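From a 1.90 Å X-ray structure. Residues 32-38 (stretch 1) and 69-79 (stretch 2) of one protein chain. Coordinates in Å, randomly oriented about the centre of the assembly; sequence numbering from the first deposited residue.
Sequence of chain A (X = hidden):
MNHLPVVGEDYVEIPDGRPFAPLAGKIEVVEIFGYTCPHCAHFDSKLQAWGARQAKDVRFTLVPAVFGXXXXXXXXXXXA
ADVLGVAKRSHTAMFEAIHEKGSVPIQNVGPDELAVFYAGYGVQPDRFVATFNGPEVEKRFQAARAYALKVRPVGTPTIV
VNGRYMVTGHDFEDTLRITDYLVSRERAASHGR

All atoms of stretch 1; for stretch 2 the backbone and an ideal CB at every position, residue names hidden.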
# COMPACT_ATOMS: atom_id res chain seq x y z
N ILE A 32 -0.48 0.90 -3.59
CA ILE A 32 -1.58 1.61 -2.96
C ILE A 32 -2.65 0.55 -2.76
O ILE A 32 -3.07 -0.13 -3.71
CB ILE A 32 -2.11 2.78 -3.83
CG1 ILE A 32 -0.96 3.75 -4.16
CG2 ILE A 32 -3.32 3.47 -3.14
CD1 ILE A 32 -1.36 4.91 -5.08
N PHE A 33 -3.01 0.34 -1.49
CA PHE A 33 -3.95 -0.71 -1.14
C PHE A 33 -4.94 -0.13 -0.13
O PHE A 33 -4.69 0.91 0.50
CB PHE A 33 -3.20 -1.88 -0.46
CG PHE A 33 -2.88 -1.59 0.98
CD1 PHE A 33 -3.72 -2.06 2.01
CD2 PHE A 33 -1.80 -0.79 1.31
CE1 PHE A 33 -3.46 -1.72 3.32
CE2 PHE A 33 -1.54 -0.48 2.63
CZ PHE A 33 -2.36 -0.94 3.62
N GLY A 34 -6.06 -0.80 0.03
CA GLY A 34 -6.93 -0.58 1.18
C GLY A 34 -7.26 -1.93 1.80
O GLY A 34 -7.50 -2.91 1.10
N TYR A 35 -7.29 -1.98 3.13
CA TYR A 35 -7.77 -3.15 3.86
C TYR A 35 -9.20 -3.52 3.49
O TYR A 35 -9.57 -4.70 3.51
CB TYR A 35 -7.65 -2.90 5.37
CG TYR A 35 -6.25 -3.10 5.93
CD1 TYR A 35 -5.53 -4.28 5.65
CD2 TYR A 35 -5.67 -2.16 6.77
CE1 TYR A 35 -4.28 -4.47 6.17
CE2 TYR A 35 -4.40 -2.36 7.31
CZ TYR A 35 -3.72 -3.53 6.99
OH TYR A 35 -2.49 -3.76 7.50
N THR A 36 -10.00 -2.52 3.13
CA THR A 36 -11.40 -2.75 2.78
C THR A 36 -11.58 -3.33 1.39
O THR A 36 -12.69 -3.72 1.02
CB THR A 36 -12.27 -1.45 2.86
OG1 THR A 36 -11.76 -0.46 1.96
CG2 THR A 36 -12.31 -0.89 4.27
N CYS A 37 -10.50 -3.36 0.62
CA CYS A 37 -10.54 -3.78 -0.76
C CYS A 37 -10.35 -5.29 -0.88
O CYS A 37 -9.29 -5.81 -0.51
CB CYS A 37 -9.47 -3.06 -1.55
SG CYS A 37 -9.44 -3.58 -3.23
N PRO A 38 -11.36 -6.01 -1.37
CA PRO A 38 -11.17 -7.46 -1.47
C PRO A 38 -10.10 -7.84 -2.51
O PRO A 38 -9.46 -8.87 -2.35
CB PRO A 38 -12.55 -7.99 -1.85
CG PRO A 38 -13.26 -6.82 -2.44
CD PRO A 38 -12.70 -5.59 -1.81
N UNK A 69 -14.42 8.24 2.89
CA UNK A 69 -15.36 7.28 3.43
C UNK A 69 -14.72 6.16 4.23
O UNK A 69 -13.90 6.40 5.14
CB UNK A 69 -16.18 6.68 2.29
N UNK A 70 -15.08 4.92 3.90
CA UNK A 70 -14.66 3.76 4.68
C UNK A 70 -13.16 3.50 4.58
O UNK A 70 -12.59 2.85 5.45
CB UNK A 70 -15.43 2.52 4.22
N UNK A 71 -12.53 3.98 3.51
CA UNK A 71 -11.11 3.73 3.30
C UNK A 71 -10.27 4.37 4.39
O UNK A 71 -9.25 3.83 4.78
CB UNK A 71 -10.67 4.25 1.93
N UNK A 72 -10.70 5.54 4.86
CA UNK A 72 -9.80 6.39 5.66
C UNK A 72 -9.47 5.83 7.03
O UNK A 72 -8.30 5.82 7.39
CB UNK A 72 -10.42 7.78 5.84
N UNK A 73 -10.47 5.35 7.81
CA UNK A 73 -10.15 4.69 9.06
C UNK A 73 -9.15 3.56 8.88
O UNK A 73 -8.24 3.38 9.72
CB UNK A 73 -11.43 4.15 9.71
N UNK A 74 -9.28 2.80 7.79
CA UNK A 74 -8.37 1.69 7.57
C UNK A 74 -7.01 2.11 7.09
O UNK A 74 -6.01 1.43 7.34
CB UNK A 74 -8.98 0.71 6.56
N UNK A 75 -6.96 3.25 6.39
CA UNK A 75 -5.67 3.83 6.05
C UNK A 75 -4.98 4.20 7.35
O UNK A 75 -3.79 3.97 7.53
CB UNK A 75 -5.82 5.04 5.13
N UNK A 76 -5.72 4.86 8.23
CA UNK A 76 -5.18 5.29 9.49
C UNK A 76 -4.79 4.09 10.37
O UNK A 76 -3.76 4.13 11.06
CB UNK A 76 -6.19 6.18 10.21
N UNK A 77 -5.60 3.03 10.34
CA UNK A 77 -5.29 1.78 11.02
C UNK A 77 -3.93 1.26 10.56
O UNK A 77 -3.08 0.95 11.36
CB UNK A 77 -6.38 0.74 10.76
N UNK A 78 -3.76 1.13 9.25
CA UNK A 78 -2.49 0.67 8.72
C UNK A 78 -1.33 1.51 9.23
O UNK A 78 -0.33 0.98 9.69
CB UNK A 78 -2.52 0.69 7.19
N UNK A 79 -1.45 2.82 9.10
CA UNK A 79 -0.38 3.72 9.49
C UNK A 79 -0.07 3.61 10.98
O UNK A 79 1.08 3.59 11.34
CB UNK A 79 -0.75 5.16 9.13

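Position 69 lies beyond the reach of stretch 1, so the backbone alone must speak: phi is 46° and psi -129°, and positive phi by itself favours glycine. The deposited residue is G69, whose O accepts a weak hydrogen bond from the N of position 72, 3.3 Å away.

At position 70 the CA-to-CB bond points toward stretch 1, yet the ideal CB stays 4.6 Å from T36 CG2. A modest apolar side chain would suit, and a small polar one could be tolerated. It is V70, chi1 m, a light contact: its CG2 comes to 4.3 Å from T36 OG1.

Position 71 asks for length. Its CB points sideways, 4.8 Å from T36 OG1, but beyond it G34 presents a bare CA and C37 a CB, so a long or broad apolar group turned back over the turn from G34 to C37 would be rewarded; leucine, methionine or an aromatic all seem plausible. The residue is W71, with chi1 m. T36 OG1 sits over one face of the indole, 3.8 Å from W71 CE3, while W71 CZ3 lies 3.8 Å from G34 CA and W71 CH2 4.0 Å from C37 CB. With the ring in place there is no room for a side chain at G34: an ideal CB there would fall 2.5 Å from W71 CZ3, a clash.

Positions 72 and 73 find nothing of stretch 1 within 5.5 Å of their ideal CB atoms, so this contact sets them no rule and many side chains would suit. They are D72 and P73; the proline has phi -54°, which its ring accommodates, and sits in the first turn of helix, where a missing backbone NH costs little.

At position 74 the CA-to-CB bond points toward stretch 1, its ideal CB 4.0 Å from Y35 CB and 4.4 Å from T36 CG2. These carbon surfaces, with no charge nearby, call for a leucine, methionine or flat aromatic. F74, chi1 m, places CD2 3.2 Å from T36 CG2 and CD1 3.9 Å from Y35 CB, packing against two consecutive residues of the turn.

Position 75 points away, so any residue compatible with a helix would do; it is A75. Position 76 is out of reach and equally free; it is R76, whose guanidinium is hydrogen-bonded elsewhere in the structure.

Position 77 does point toward stretch 1, but its ideal CB is 5.0 Å from Y35 CD2, leaving a small residue comfortable. A77 adds little to the contact.

Position 78 faces two rings at once: its ideal CB is 3.6 Å from Y35 CE2 and 3.9 Å from F33 CZ. An apolar side chain fits, and an aromatic could offer F33 a face. Y78, chi1 t, does so: the edge of F33 meets its face, centroids 5.0 Å apart and planes at 81°, with F33 CZ 3.6 Å from Y78 CD1. Y35 OH approaches the edge of the same ring, 3.4 Å from Y78 CD1, without a hydrogen bond.

Position 79 is out of reach, so many side chains would suit; L79 takes no part. No hydrogen bond crosses the contact, which rests on packing of apolar and aromatic groups.

Stretch 2 (69-79) GVWDPFARAYL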
# COMPACT_ATOMS: atom_id res chain seq x y z
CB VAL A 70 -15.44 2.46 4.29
CG1 VAL A 70 -16.94 2.63 4.56
CG2 VAL A 70 -15.17 2.06 2.84
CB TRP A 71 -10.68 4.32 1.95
CG TRP A 71 -11.40 3.72 0.76
CD1 TRP A 71 -12.65 4.03 0.29
CD2 TRP A 71 -10.89 2.70 -0.08
NE1 TRP A 71 -12.93 3.28 -0.84
CE2 TRP A 71 -11.86 2.44 -1.08
CE3 TRP A 71 -9.68 1.98 -0.12
CZ2 TRP A 71 -11.66 1.50 -2.09
CZ3 TRP A 71 -9.49 1.06 -1.12
CH2 TRP A 71 -10.47 0.82 -2.09
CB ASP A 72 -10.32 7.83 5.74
CG ASP A 72 -10.18 8.57 4.44
OD1 ASP A 72 -9.74 7.97 3.44
OD2 ASP A 72 -10.50 9.77 4.42
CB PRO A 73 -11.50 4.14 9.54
CG PRO A 73 -12.49 5.06 8.98
CD PRO A 73 -11.94 5.45 7.62
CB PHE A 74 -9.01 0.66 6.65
CG PHE A 74 -10.06 -0.11 7.32
CD1 PHE A 74 -9.72 -1.13 8.20
CD2 PHE A 74 -11.41 0.23 7.16
CE1 PHE A 74 -10.70 -1.86 8.89
CE2 PHE A 74 -12.39 -0.50 7.84
CZ PHE A 74 -12.01 -1.55 8.71
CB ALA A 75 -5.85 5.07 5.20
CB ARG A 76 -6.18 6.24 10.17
CG ARG A 76 -5.55 7.27 11.04
CD ARG A 76 -6.61 8.26 11.54
NE ARG A 76 -7.03 9.21 10.52
CZ ARG A 76 -6.38 10.32 10.18
NH1 ARG A 76 -6.91 11.10 9.24
NH2 ARG A 76 -5.21 10.67 10.77
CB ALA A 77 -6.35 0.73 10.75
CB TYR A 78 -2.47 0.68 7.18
CG TYR A 78 -1.09 0.33 6.69
CD1 TYR A 78 -0.64 -1.00 6.73
CD2 TYR A 78 -0.21 1.34 6.24
CE1 TYR A 78 0.67 -1.32 6.34
CE2 TYR A 78 1.08 1.03 5.82
CZ TYR A 78 1.51 -0.29 5.88
OH TYR A 78 2.78 -0.61 5.48
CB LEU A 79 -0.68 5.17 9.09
CG LEU A 79 -0.82 5.30 7.56
CD1 LEU A 79 -1.43 6.63 7.23
CD2 LEU A 79 0.52 5.14 6.84
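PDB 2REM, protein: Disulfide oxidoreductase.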